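Local coordinates for designed helical repeat protein (Synthetic construct, PDB 5CWM) that is a computationally designed protein with no known natural function, folding into a stack of packed antiparallel helices that makes up a helical repeat architecture, at residues Lys8-Leu13 with Glu41-Glu46; Lys35-Ala40 with Glu75-Ile80; Leu69-Ala74 with Val128-Leu133. All blocks are in the same frame, centred on the assembly; numbering follows the deposited sequence.

Contact 1 of 3, residues Lys8-Leu13 with Glu41-Glu46; sequences KRVEKL and EEAARE
Leu13 lays its CD1 methyl against the carboxylate of Glu46, at 3.4 Å from both OE1 and OE2, the two side chains crossing at about a right angle. The same methyl lies over one face of the Arg9 guanidinium, 4.1 Å above its plane and displaced toward the rim, so a single leucine branch serves as the apolar floor for both charged groups. Between those groups runs the salt bridge of the contact: Arg9 NH2 meets Glu46 OE2 at 2.5 Å, a value whose shortness carries little weight at this resolution. The carboxylate oxygen sits at the edge of the guanidinium, near its plane, and the two planes differ by only 22°. The Glu46 chain, extended beyond CG, carries its carboxylate across to the Arg9 guanidinium, whose own chain bends at chi2 and chi3 on the way to the bridge. The two helices, 3-27 and 30-57, follow each other in the chain and form a helical hairpin, antiparallel at 163° with short-segment axes 8.8 Å apart, a close spacing in keeping with Ala43 at the interface. Ala43 CB abuts Leu13 CB at 3.7 Å. Val10 straddles the next turn: CG1 rests on the carbonyl oxygen Ala43 O at 3.4 Å, and CG2 on Glu46 CB at 3.8 Å. An alanine in place of Glu46 would keep that last CB contact but would probably leave the Arg9 guanidinium without its charged mate, free to turn, and take away the carboxylate that covers Leu13 CD1. Helix 60-84 packs on the apolar half, Leu69 against Val10 and Val73 against Ala43; Glu41 of helix 30-57 forms a salt bridge with Arg92 of helix 87-114.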
ATOM      1  N   LYS A   8     -12.546  -7.395  12.700  1.00 74.35           N
ATOM      2  CA  LYS A   8     -12.603  -6.641  13.948  1.00 78.89           C
ATOM      3  C   LYS A   8     -11.587  -7.179  14.954  1.00 81.03           C
ATOM      4  O   LYS A   8     -11.060  -6.431  15.780  1.00 76.21           O
ATOM      5  CB  LYS A   8     -14.014  -6.680  14.539  1.00 86.14           C
ATOM      6  CG  LYS A   8     -15.040  -5.901  13.728  1.00 89.53           C
ATOM      7  CD  LYS A   8     -16.379  -5.819  14.442  1.00 93.11           C
ATOM      8  CE  LYS A   8     -16.997  -7.195  14.630  1.00 94.69           C
ATOM      9  NZ  LYS A   8     -18.321  -7.117  15.307  1.00 99.53           N
ATOM     10  N   ARG A   9     -11.314  -8.479  14.874  1.00 87.84           N
ATOM     11  CA  ARG A   9     -10.282  -9.104  15.695  1.00 93.16           C
ATOM     12  C   ARG A   9      -8.910  -8.523  15.370  1.00 90.63           C
ATOM     13  O   ARG A   9      -8.168  -8.108  16.265  1.00 97.42           O
ATOM     14  CB  ARG A   9     -10.277 -10.621  15.489  1.00101.53           C
ATOM     15  CG  ARG A   9     -10.960 -11.411  16.592  1.00112.84           C
ATOM     16  CD  ARG A   9      -9.992 -11.711  17.724  1.00119.84           C
ATOM     17  NE  ARG A   9      -8.847 -12.489  17.259  1.00121.00           N
ATOM     18  CZ  ARG A   9      -7.842 -12.881  18.037  1.00124.49           C
ATOM     19  NH1 ARG A   9      -7.837 -12.571  19.326  1.00128.98           N
ATOM     20  NH2 ARG A   9      -6.843 -13.586  17.525  1.00124.34           N
ATOM     21  N   VAL A  10      -8.582  -8.495  14.081  1.00 82.23           N
ATOM     22  CA  VAL A  10      -7.318  -7.937  13.620  1.00 71.77           C
ATOM     23  C   VAL A  10      -7.192  -6.470  14.024  1.00 66.83           C
ATOM     24  O   VAL A  10      -6.142  -6.039  14.502  1.00 65.98           O
ATOM     25  CB  VAL A  10      -7.170  -8.061  12.090  1.00 64.64           C
ATOM     26  CG1 VAL A  10      -5.876  -7.411  11.624  1.00 62.92           C
ATOM     27  CG2 VAL A  10      -7.216  -9.523  11.672  1.00 60.81           C
ATOM     28  N   GLU A  11      -8.270  -5.715  13.836  1.00 67.14           N
ATOM     29  CA  GLU A  11      -8.299  -4.305  14.213  1.00 69.75           C
ATOM     30  C   GLU A  11      -8.034  -4.127  15.704  1.00 67.58           C
ATOM     31  O   GLU A  11      -7.276  -3.243  16.109  1.00 56.13           O
ATOM     32  CB  GLU A  11      -9.646  -3.676  13.845  1.00 82.46           C
ATOM     33  CG  GLU A  11      -9.909  -3.581  12.351  1.00 91.50           C
ATOM     34  CD  GLU A  11     -11.335  -3.169  12.038  1.00104.03           C
ATOM     35  OE1 GLU A  11     -12.110  -2.933  12.989  1.00114.33           O
ATOM     36  OE2 GLU A  11     -11.682  -3.084  10.842  1.00105.19           O
ATOM     37  N   LYS A  12      -8.660  -4.974  16.514  1.00 71.88           N
ATOM     38  CA  LYS A  12      -8.478  -4.916  17.959  1.00 76.72           C
ATOM     39  C   LYS A  12      -7.039  -5.249  18.335  1.00 69.72           C
ATOM     40  O   LYS A  12      -6.482  -4.662  19.264  1.00 67.43           O
ATOM     41  CB  LYS A  12      -9.441  -5.869  18.670  1.00 88.82           C
ATOM     42  CG  LYS A  12      -9.361  -5.791  20.187  1.00100.93           C
ATOM     43  CD  LYS A  12     -10.207  -6.860  20.852  1.00113.78           C
ATOM     44  CE  LYS A  12     -10.055  -6.807  22.362  1.00125.72           C
ATOM     45  NZ  LYS A  12      -8.630  -6.929  22.775  1.00128.13           N
ATOM     46  N   LEU A  13      -6.440  -6.191  17.613  1.00 66.71           N
ATOM     47  CA  LEU A  13      -5.041  -6.538  17.839  1.00 65.95           C
ATOM     48  C   LEU A  13      -4.132  -5.361  17.503  1.00 63.13           C
ATOM     49  O   LEU A  13      -3.159  -5.095  18.209  1.00 61.04           O
ATOM     50  CB  LEU A  13      -4.644  -7.764  17.015  1.00 66.84           C
ATOM     51  CG  LEU A  13      -5.221  -9.108  17.460  1.00 71.51           C
ATOM     52  CD1 LEU A  13      -4.639 -10.239  16.627  1.00 70.66           C
ATOM     53  CD2 LEU A  13      -4.965  -9.341  18.941  1.00 73.50           C
ATOM     54  N   GLU A  41       2.643  -8.265  14.628  1.00 68.92           N
ATOM     55  CA  GLU A  41       2.944  -9.362  13.712  1.00 71.10           C
ATOM     56  C   GLU A  41       1.806 -10.380  13.649  1.00 67.48           C
ATOM     57  O   GLU A  41       1.458 -10.870  12.570  1.00 68.39           O
ATOM     58  CB  GLU A  41       4.245 -10.055  14.118  1.00 81.72           C
ATOM     59  CG  GLU A  41       5.492  -9.230  13.843  1.00 86.92           C
ATOM     60  CD  GLU A  41       6.765  -9.955  14.225  1.00 97.49           C
ATOM     61  OE1 GLU A  41       6.748 -10.707  15.221  1.00104.33           O
ATOM     62  OE2 GLU A  41       7.782  -9.778  13.522  1.00103.35           O
ATOM     63  N   GLU A  42       1.227 -10.694  14.805  1.00 67.48           N
ATOM     64  CA  GLU A  42       0.087 -11.603  14.860  1.00 70.37           C
ATOM     65  C   GLU A  42      -1.102 -11.012  14.111  1.00 64.18           C
ATOM     66  O   GLU A  42      -1.808 -11.718  13.381  1.00 64.71           O
ATOM     67  CB  GLU A  42      -0.295 -11.906  16.310  1.00 78.87           C
ATOM     68  CG  GLU A  42      -1.487 -12.843  16.459  1.00 90.23           C
ATOM     69  CD  GLU A  42      -1.216 -14.232  15.909  1.00101.71           C
ATOM     70  OE1 GLU A  42      -0.046 -14.667  15.928  1.00104.36           O
ATOM     71  OE2 GLU A  42      -2.178 -14.889  15.456  1.00108.57           O
ATOM     72  N   ALA A  43      -1.311  -9.711  14.291  1.00 58.63           N
ATOM     73  CA  ALA A  43      -2.374  -8.998  13.593  1.00 57.63           C
ATOM     74  C   ALA A  43      -2.201  -9.113  12.082  1.00 58.71           C
ATOM     75  O   ALA A  43      -3.161  -9.382  11.357  1.00 57.89           O
ATOM     76  CB  ALA A  43      -2.403  -7.538  14.017  1.00 56.51           C
ATOM     77  N   ALA A  44      -0.972  -8.919  11.614  1.00 61.06           N
ATOM     78  CA  ALA A  44      -0.665  -9.032  10.192  1.00 59.42           C
ATOM     79  C   ALA A  44      -0.891 -10.454   9.685  1.00 62.36           C
ATOM     80  O   ALA A  44      -1.406 -10.655   8.583  1.00 62.16           O
ATOM     81  CB  ALA A  44       0.765  -8.597   9.922  1.00 55.37           C
ATOM     82  N   ARG A  45      -0.499 -11.437  10.492  1.00 69.77           N
ATOM     83  CA  ARG A  45      -0.704 -12.842  10.146  1.00 79.39           C
ATOM     84  C   ARG A  45      -2.185 -13.151   9.943  1.00 81.90           C
ATOM     85  O   ARG A  45      -2.596 -13.637   8.879  1.00 80.76           O
ATOM     86  CB  ARG A  45      -0.126 -13.754  11.231  1.00 88.39           C
ATOM     87  CG  ARG A  45       1.098 -14.545  10.796  1.00 96.35           C
ATOM     88  CD  ARG A  45       2.365 -14.033  11.463  1.00102.57           C
ATOM     89  NE  ARG A  45       2.329 -14.205  12.912  1.00109.00           N
ATOM     90  CZ  ARG A  45       3.354 -13.952  13.720  1.00114.82           C
ATOM     91  NH1 ARG A  45       4.503 -13.518  13.223  1.00115.50           N
ATOM     92  NH2 ARG A  45       3.230 -14.138  15.028  1.00120.28           N
ATOM     93  N   GLU A  46      -2.982 -12.859  10.968  1.00 84.84           N
ATOM     94  CA  GLU A  46      -4.421 -13.083  10.907  1.00 84.87           C
ATOM     95  C   GLU A  46      -5.045 -12.335   9.733  1.00 77.08           C
ATOM     96  O   GLU A  46      -5.921 -12.864   9.048  1.00 79.48           O
ATOM     97  CB  GLU A  46      -5.086 -12.658  12.217  1.00 91.52           C
ATOM     98  CG  GLU A  46      -4.609 -13.436  13.432  1.00 99.48           C
ATOM     99  CD  GLU A  46      -5.371 -13.072  14.689  1.00107.74           C
ATOM    100  OE1 GLU A  46      -6.344 -12.294  14.591  1.00111.07           O
ATOM    101  OE2 GLU A  46      -4.999 -13.561  15.776  1.00114.08           O
TER

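Contact 2 of 3, residues Lys35-Ala40 with Glu75-Ile80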
ATOM      1  N   LYS A  35       6.416  -7.054  22.982  1.00 71.24           N
ATOM      2  CA  LYS A  35       5.100  -7.677  22.881  1.00 75.69           C
ATOM      3  C   LYS A  35       4.187  -6.867  21.965  1.00 70.70           C
ATOM      4  O   LYS A  35       3.213  -7.393  21.427  1.00 69.24           O
ATOM      5  CB  LYS A  35       4.462  -7.842  24.265  1.00 85.23           C
ATOM      6  CG  LYS A  35       4.019  -6.548  24.919  1.00 92.95           C
ATOM      7  CD  LYS A  35       3.411  -6.800  26.290  1.00104.47           C
ATOM      8  CE  LYS A  35       4.414  -7.451  27.230  1.00106.45           C
ATOM      9  NZ  LYS A  35       3.848  -7.656  28.593  1.00109.49           N
ATOM     10  N   ALA A  36       4.504  -5.586  21.790  1.00 67.34           N
ATOM     11  CA  ALA A  36       3.801  -4.758  20.817  1.00 61.80           C
ATOM     12  C   ALA A  36       4.161  -5.215  19.410  1.00 59.43           C
ATOM     13  O   ALA A  36       3.292  -5.354  18.543  1.00 57.82           O
ATOM     14  CB  ALA A  36       4.142  -3.290  21.007  1.00 55.42           C
ATOM     15  N   LEU A  37       5.454  -5.448  19.198  1.00 59.76           N
ATOM     16  CA  LEU A  37       5.952  -5.990  17.939  1.00 60.28           C
ATOM     17  C   LEU A  37       5.267  -7.317  17.617  1.00 60.11           C
ATOM     18  O   LEU A  37       4.735  -7.509  16.517  1.00 59.21           O
ATOM     19  CB  LEU A  37       7.470  -6.175  18.008  1.00 65.83           C
ATOM     20  CG  LEU A  37       8.214  -6.726  16.789  1.00 70.86           C
ATOM     21  CD1 LEU A  37       8.258  -5.699  15.673  1.00 72.00           C
ATOM     22  CD2 LEU A  37       9.620  -7.155  17.179  1.00 77.82           C
ATOM     23  N   ARG A  38       5.271  -8.219  18.595  1.00 64.32           N
ATOM     24  CA  ARG A  38       4.651  -9.533  18.445  1.00 68.93           C
ATOM     25  C   ARG A  38       3.155  -9.436  18.153  1.00 66.17           C
ATOM     26  O   ARG A  38       2.636 -10.146  17.288  1.00 67.19           O
ATOM     27  CB  ARG A  38       4.881 -10.368  19.706  1.00 78.41           C
ATOM     28  CG  ARG A  38       6.331 -10.768  19.931  1.00 84.62           C
ATOM     29  CD  ARG A  38       6.637 -10.888  21.414  1.00 93.62           C
ATOM     30  NE  ARG A  38       5.616 -11.653  22.122  1.00101.30           N
ATOM     31  CZ  ARG A  38       5.552 -11.766  23.446  1.00109.51           C
ATOM     32  NH1 ARG A  38       6.452 -11.161  24.209  1.00111.35           N
ATOM     33  NH2 ARG A  38       4.586 -12.481  24.006  1.00115.50           N
ATOM     34  N   THR A  39       2.469  -8.557  18.877  1.00 58.23           N
ATOM     35  CA  THR A  39       1.036  -8.356  18.689  1.00 57.78           C
ATOM     36  C   THR A  39       0.737  -7.866  17.276  1.00 66.19           C
ATOM     37  O   THR A  39      -0.181  -8.361  16.613  1.00 55.27           O
ATOM     38  CB  THR A  39       0.470  -7.347  19.704  1.00 59.55           C
ATOM     39  OG1 THR A  39       0.807  -7.762  21.033  1.00 60.79           O
ATOM     40  CG2 THR A  39      -1.042  -7.251  19.576  1.00 58.33           C
ATOM     41  N   ALA A  40       1.524  -6.897  16.819  1.00 66.12           N
ATOM     42  CA  ALA A  40       1.379  -6.370  15.468  1.00 69.10           C
ATOM     43  C   ALA A  40       1.598  -7.466  14.428  1.00 69.35           C
ATOM     44  O   ALA A  40       0.831  -7.588  13.470  1.00 69.57           O
ATOM     45  CB  ALA A  40       2.345  -5.221  15.241  1.00 66.51           C
ATOM     46  N   GLU A  75       3.079   0.222   9.011  1.00 41.82           N
ATOM     47  CA  GLU A  75       3.350   1.562   9.526  1.00 73.11           C
ATOM     48  C   GLU A  75       3.654   1.499  11.019  1.00 42.82           C
ATOM     49  O   GLU A  75       4.588   2.146  11.512  1.00 45.92           O
ATOM     50  CB  GLU A  75       2.164   2.497   9.272  1.00 80.37           C
ATOM     51  CG  GLU A  75       1.831   2.714   7.805  1.00 93.08           C
ATOM     52  CD  GLU A  75       0.613   3.601   7.610  1.00109.28           C
ATOM     53  OE1 GLU A  75      -0.069   3.905   8.611  1.00111.88           O
ATOM     54  OE2 GLU A  75       0.339   3.994   6.456  1.00109.84           O
ATOM     55  N   LEU A  76       2.856   0.706  11.729  1.00 46.30           N
ATOM     56  CA  LEU A  76       3.050   0.517  13.161  1.00 46.82           C
ATOM     57  C   LEU A  76       4.437  -0.045  13.457  1.00 49.08           C
ATOM     58  O   LEU A  76       5.090   0.365  14.414  1.00 50.15           O
ATOM     59  CB  LEU A  76       1.970  -0.406  13.729  1.00 47.19           C
ATOM     60  CG  LEU A  76       2.077  -0.730  15.220  1.00 46.51           C
ATOM     61  CD1 LEU A  76       2.153   0.545  16.045  1.00 46.76           C
ATOM     62  CD2 LEU A  76       0.902  -1.589  15.659  1.00 47.55           C
ATOM     63  N   LEU A  77       4.884  -0.977  12.623  1.00 53.74           N
ATOM     64  CA  LEU A  77       6.193  -1.594  12.791  1.00 55.22           C
ATOM     65  C   LEU A  77       7.304  -0.606  12.474  1.00 56.36           C
ATOM     66  O   LEU A  77       8.397  -0.698  13.028  1.00 62.23           O
ATOM     67  CB  LEU A  77       6.322  -2.837  11.908  1.00 54.44           C
ATOM     68  CG  LEU A  77       5.434  -4.019  12.300  1.00 54.78           C
ATOM     69  CD1 LEU A  77       5.794  -5.257  11.500  1.00 46.56           C
ATOM     70  CD2 LEU A  77       5.536  -4.290  13.789  1.00 56.88           C
ATOM     71  N   LEU A  78       7.026   0.337  11.578  1.00 54.53           N
ATOM     72  CA  LEU A  78       7.978   1.405  11.300  1.00 56.31           C
ATOM     73  C   LEU A  78       8.112   2.322  12.514  1.00 64.16           C
ATOM     74  O   LEU A  78       9.216   2.728  12.882  1.00 62.48           O
ATOM     75  CB  LEU A  78       7.557   2.210  10.067  1.00 52.14           C
ATOM     76  CG  LEU A  78       8.384   3.465   9.771  1.00 50.41           C
ATOM     77  CD1 LEU A  78       9.862   3.130   9.639  1.00 52.36           C
ATOM     78  CD2 LEU A  78       7.879   4.162   8.518  1.00 47.87           C
ATOM     79  N   ARG A  79       6.979   2.643  13.134  1.00 71.34           N
ATOM     80  CA  ARG A  79       6.988   3.474  14.336  1.00 71.47           C
ATOM     81  C   ARG A  79       7.738   2.786  15.480  1.00 61.05           C
ATOM     82  O   ARG A  79       8.587   3.397  16.141  1.00 50.07           O
ATOM     83  CB  ARG A  79       5.556   3.810  14.756  1.00 76.24           C
ATOM     84  CG  ARG A  79       4.837   4.732  13.781  1.00 83.33           C
ATOM     85  CD  ARG A  79       3.365   4.373  13.646  1.00 89.30           C
ATOM     86  NE  ARG A  79       2.619   4.597  14.881  1.00 92.57           N
ATOM     87  CZ  ARG A  79       1.357   4.223  15.063  1.00 92.44           C
ATOM     88  NH1 ARG A  79       0.701   3.602  14.092  1.00 92.27           N
ATOM     89  NH2 ARG A  79       0.751   4.465  16.218  1.00 93.80           N
ATOM     90  N   ILE A  80       7.419   1.512  15.697  1.00 56.43           N
ATOM     91  CA  ILE A  80       8.104   0.692  16.692  1.00 60.87           C
ATOM     92  C   ILE A  80       9.603   0.654  16.413  1.00 68.45           C
ATOM     93  O   ILE A  80      10.416   0.736  17.333  1.00 68.28           O
ATOM     94  CB  ILE A  80       7.547  -0.749  16.718  1.00 58.08           C
ATOM     95  CG1 ILE A  80       6.112  -0.756  17.244  1.00 57.27           C
ATOM     96  CG2 ILE A  80       8.418  -1.653  17.577  1.00 59.98           C
ATOM     97  CD1 ILE A  80       5.505  -2.139  17.332  1.00 56.87           C
TER
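Leu77 pushes its CD2 methyl into the hollow between Leu37 and Ala40, lying 3.6 Å from Leu37 CD1 and equally 3.6 Å from Ala40 CB. In this bump chi1 (-68°) sets CG beside the backbone N and chi2 (-171°) sets the branches, and the end of the side chain comes nearer to helix 30-57 than its base does. The two leucines cross at about a right angle, CD1 of Leu37 against CD2 of Leu77. Ala40 CB touches two methyls, since it also meets Leu76 CD2 at 3.9 Å. Here helix 30-57 and helix 60-84, consecutive in the chain, run antiparallel at 166° in the layered helix packing of a designed repeat protein; their short-segment axes are 10.2 Å apart, room enough for leucine and isoleucine side chains to interleave with alanines. One turn along, Ile80 supplies the second bump. Its CD1 methyl settles over the backbone that the small Ala36 leaves accessible. Ile80 CD1 stands 3.8 Å from the amide nitrogen Leu37 N. The carbonyl carbon Ala36 C is 3.9 Å from Ile80 CD1, and Ala36 CB lies on the flank of the same methyl, 4.1 Å from Ile80 CD1. The large residues thus come mainly from 75-80, and 35-40 offers the hollows. All the meeting side chains are apolar, and the fit rests largely on shape. Around them, helix 87-114 covers Leu77 through Ala93 and Val96, and helix 3-27 reaches Ala36 with Leu20. Leu37, the more peripheral member of the group, is touched from the same helix 87-114 by Arg92.

Contact 3 of 3, residues Leu69-Ala74 with Val128-Leu133; sequences LVVRVA and VRVAEL
Val71 projects between Arg129 and Val130 where two parallel helices, 60-84 and 117-141, lie side by side in the helical repeat fold, with helix 87-114 between them in sequence. The short-segment axes are inclined by only 10° and stand 10.8 Å apart, a spacing bridged by Val71, Val130, Leu133 and the Arg129 chain. Two apolar contacts cross the interface. Val71 CG2 meets Val130 CG2 at 3.8 Å, methyl to methyl, the side chains meeting at a slant; in both valines this branch lies anti to the carbonyl carbon, beside the backbone N. A turn later Leu133 reaches across toward Ala74, its CG anti to the backbone N (chi1 -173°), and CD2 lands on Ala74 CB at 3.6 Å. The same methyl, Leu133 CD2, stands 4.2 Å from the carbonyl oxygen Val71 O. The second kind of contact is between an aliphatic group and a charged plane. The Arg129 chain, bent at chi2 and chi3, brings its guanidinium to Val71, whose CG1 lies over one face, offset toward the rim. The methyl thus shelters part of a flat cationic group without taking up any of its N-H donors. Ionic partners lie outside the two segments: Arg129 NH1 makes a long, weak ion pair with Glu75 OE2, and Arg72, whose CB points away from helix 117-141, forms a salt bridge with Glu18 of helix 3-27. Helix 87-114 completes the buried surroundings, Ala100 touching Val71, Val96 touching Ala74 and Ala101 touching Val130. On the guanidinium itself, the atom nearest the valine is NH2 of Arg129, 3.8 Å from Val71 CG1.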
ATOM      1  N   LEU A  69      -5.251  -3.240   6.480  1.00 59.42           N
ATOM      2  CA  LEU A  69      -4.906  -3.537   7.867  1.00 60.41           C
ATOM      3  C   LEU A  69      -3.452  -3.994   7.962  1.00 60.90           C
ATOM      4  O   LEU A  69      -2.747  -3.661   8.917  1.00 62.49           O
ATOM      5  CB  LEU A  69      -5.839  -4.602   8.452  1.00 64.96           C
ATOM      6  CG  LEU A  69      -7.190  -4.111   8.977  1.00 70.67           C
ATOM      7  CD1 LEU A  69      -8.040  -5.277   9.453  1.00 77.88           C
ATOM      8  CD2 LEU A  69      -6.991  -3.098  10.094  1.00 70.82           C
ATOM      9  N   VAL A  70      -3.008  -4.755   6.964  1.00 59.96           N
ATOM     10  CA  VAL A  70      -1.610  -5.175   6.889  1.00 54.95           C
ATOM     11  C   VAL A  70      -0.701  -3.955   6.746  1.00 56.37           C
ATOM     12  O   VAL A  70       0.350  -3.875   7.382  1.00 56.65           O
ATOM     13  CB  VAL A  70      -1.367  -6.149   5.713  1.00 53.62           C
ATOM     14  CG1 VAL A  70       0.120  -6.376   5.497  1.00 53.44           C
ATOM     15  CG2 VAL A  70      -2.078  -7.469   5.963  1.00 48.02           C
ATOM     16  N   VAL A  71      -1.122  -3.003   5.919  1.00 59.16           N
ATOM     17  CA  VAL A  71      -0.396  -1.747   5.748  1.00 53.96           C
ATOM     18  C   VAL A  71      -0.329  -0.980   7.067  1.00 50.87           C
ATOM     19  O   VAL A  71       0.722  -0.449   7.440  1.00 48.31           O
ATOM     20  CB  VAL A  71      -1.050  -0.863   4.666  1.00 50.30           C
ATOM     21  CG1 VAL A  71      -0.371   0.498   4.600  1.00 50.43           C
ATOM     22  CG2 VAL A  71      -0.995  -1.558   3.315  1.00 47.90           C
ATOM     23  N   ARG A  72      -1.461  -0.930   7.764  1.00 55.39           N
ATOM     24  CA  ARG A  72      -1.533  -0.347   9.101  1.00 58.09           C
ATOM     25  C   ARG A  72      -0.474  -0.959  10.016  1.00 56.57           C
ATOM     26  O   ARG A  72       0.294  -0.248  10.679  1.00 60.02           O
ATOM     27  CB  ARG A  72      -2.930  -0.554   9.689  1.00 62.56           C
ATOM     28  CG  ARG A  72      -3.090  -0.099  11.126  1.00 68.40           C
ATOM     29  CD  ARG A  72      -3.650   1.306  11.196  1.00 72.53           C
ATOM     30  NE  ARG A  72      -3.934   1.717  12.568  1.00 77.48           N
ATOM     31  CZ  ARG A  72      -5.098   1.520  13.180  1.00 81.82           C
ATOM     32  NH1 ARG A  72      -6.091   0.916  12.542  1.00 83.05           N
ATOM     33  NH2 ARG A  72      -5.269   1.927  14.431  1.00 83.60           N
ATOM     34  N   VAL A  73      -0.438  -2.288  10.032  1.00 54.22           N
ATOM     35  CA  VAL A  73       0.536  -3.031  10.822  1.00 56.41           C
ATOM     36  C   VAL A  73       1.961  -2.653  10.432  1.00 57.05           C
ATOM     37  O   VAL A  73       2.823  -2.496  11.291  1.00 54.75           O
ATOM     38  CB  VAL A  73       0.346  -4.556  10.663  1.00 56.74           C
ATOM     39  CG1 VAL A  73       1.509  -5.313  11.282  1.00 55.13           C
ATOM     40  CG2 VAL A  73      -0.972  -4.995  11.282  1.00 55.66           C
ATOM     41  N   ALA A  74       2.198  -2.495   9.135  1.00 61.98           N
ATOM     42  CA  ALA A  74       3.522  -2.140   8.633  1.00 55.23           C
ATOM     43  C   ALA A  74       3.964  -0.766   9.135  1.00 50.29           C
ATOM     44  O   ALA A  74       5.088  -0.605   9.622  1.00 49.11           O
ATOM     45  CB  ALA A  74       3.538  -2.180   7.114  1.00 51.96           C
ATOM     46  N   VAL A 128       0.168   2.642  -3.578  1.00 59.97           N
ATOM     47  CA  VAL A 128       0.841   3.933  -3.488  1.00 59.70           C
ATOM     48  C   VAL A 128       1.224   4.236  -2.043  1.00 63.89           C
ATOM     49  O   VAL A 128       2.343   4.681  -1.769  1.00 63.74           O
ATOM     50  CB  VAL A 128      -0.038   5.068  -4.041  1.00 58.07           C
ATOM     51  CG1 VAL A 128       0.606   6.422  -3.782  1.00 52.62           C
ATOM     52  CG2 VAL A 128      -0.276   4.866  -5.524  1.00 59.28           C
ATOM     53  N   ARG A 129       0.298   3.987  -1.122  1.00 67.16           N
ATOM     54  CA  ARG A 129       0.582   4.154   0.300  1.00 72.55           C
ATOM     55  C   ARG A 129       1.754   3.274   0.726  1.00 72.60           C
ATOM     56  O   ARG A 129       2.595   3.686   1.526  1.00 82.67           O
ATOM     57  CB  ARG A 129      -0.650   3.827   1.147  1.00 78.98           C
ATOM     58  CG  ARG A 129      -1.717   4.908   1.147  1.00 87.58           C
ATOM     59  CD  ARG A 129      -2.369   5.018   2.516  1.00 93.94           C
ATOM     60  NE  ARG A 129      -2.958   3.753   2.949  1.00 95.12           N
ATOM     61  CZ  ARG A 129      -3.171   3.425   4.220  1.00 89.15           C
ATOM     62  NH1 ARG A 129      -2.835   4.266   5.188  1.00 85.21           N
ATOM     63  NH2 ARG A 129      -3.713   2.253   4.524  1.00 88.31           N
ATOM     64  N   VAL A 130       1.799   2.060   0.185  1.00 64.33           N
ATOM     65  CA  VAL A 130       2.896   1.137   0.450  1.00 54.61           C
ATOM     66  C   VAL A 130       4.206   1.703  -0.085  1.00 51.19           C
ATOM     67  O   VAL A 130       5.250   1.572   0.547  1.00 50.08           O
ATOM     68  CB  VAL A 130       2.631  -0.252  -0.173  1.00 50.65           C
ATOM     69  CG1 VAL A 130       3.872  -1.128  -0.097  1.00 44.24           C
ATOM     70  CG2 VAL A 130       1.463  -0.928   0.524  1.00 48.91           C
ATOM     71  N   ALA A 131       4.143   2.346  -1.247  1.00 49.83           N
ATOM     72  CA  ALA A 131       5.324   2.956  -1.848  1.00 52.63           C
ATOM     73  C   ALA A 131       5.855   4.091  -0.976  1.00 54.36           C
ATOM     74  O   ALA A 131       7.062   4.196  -0.740  1.00 53.41           O
ATOM     75  CB  ALA A 131       5.007   3.464  -3.247  1.00 54.74           C
ATOM     76  N   GLU A 132       4.946   4.934  -0.497  1.00 58.98           N
ATOM     77  CA  GLU A 132       5.310   6.036   0.388  1.00 62.75           C
ATOM     78  C   GLU A 132       5.911   5.510   1.689  1.00 60.35           C
ATOM     79  O   GLU A 132       6.893   6.052   2.204  1.00 64.24           O
ATOM     80  CB  GLU A 132       4.090   6.910   0.683  1.00 70.42           C
ATOM     81  CG  GLU A 132       3.439   7.500  -0.558  1.00 82.08           C
ATOM     82  CD  GLU A 132       2.139   8.214  -0.250  1.00 95.94           C
ATOM     83  OE1 GLU A 132       1.681   8.146   0.911  1.00109.53           O
ATOM     84  OE2 GLU A 132       1.572   8.844  -1.168  1.00 93.50           O
ATOM     85  N   LEU A 133       5.315   4.441   2.208  1.00 58.34           N
ATOM     86  CA  LEU A 133       5.804   3.802   3.422  1.00 56.02           C
ATOM     87  C   LEU A 133       7.223   3.279   3.224  1.00 57.82           C
ATOM     88  O   LEU A 133       8.093   3.480   4.072  1.00 58.73           O
ATOM     89  CB  LEU A 133       4.871   2.665   3.835  1.00 53.01           C
ATOM     90  CG  LEU A 133       5.166   1.997   5.176  1.00 56.39           C
ATOM     91  CD1 LEU A 133       5.204   3.031   6.288  1.00 55.26           C
ATOM     92  CD2 LEU A 133       4.120   0.940   5.465  1.00 64.47           C
TER

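In the fold
The three contacts step across neighbouring helices from the N-terminal end: contact 1 joins helices 3-27 and 30-57, contact 2 joins 30-57 and 60-84, and contact 3 joins 60-84 to 117-141. Contacts 1 and 2 share helix 30-57, with centres about 11 Å apart, and touch where Thr39 CG2 lies 3.3 Å from Leu13 O. Contacts 2 and 3 share helix 60-84. Their centres are about 13 Å apart, and Leu78 CD2 meets Leu133 CD1 at 3.7 Å. Contacts 1 and 3, about 15 Å apart between centres, meet through Ala44 CB and Val73 CG1 at 3.6 Å. The centre of contact 3 lies about 4 Å from the centre of the chain, those of contacts 1 and 2 about 17 Å.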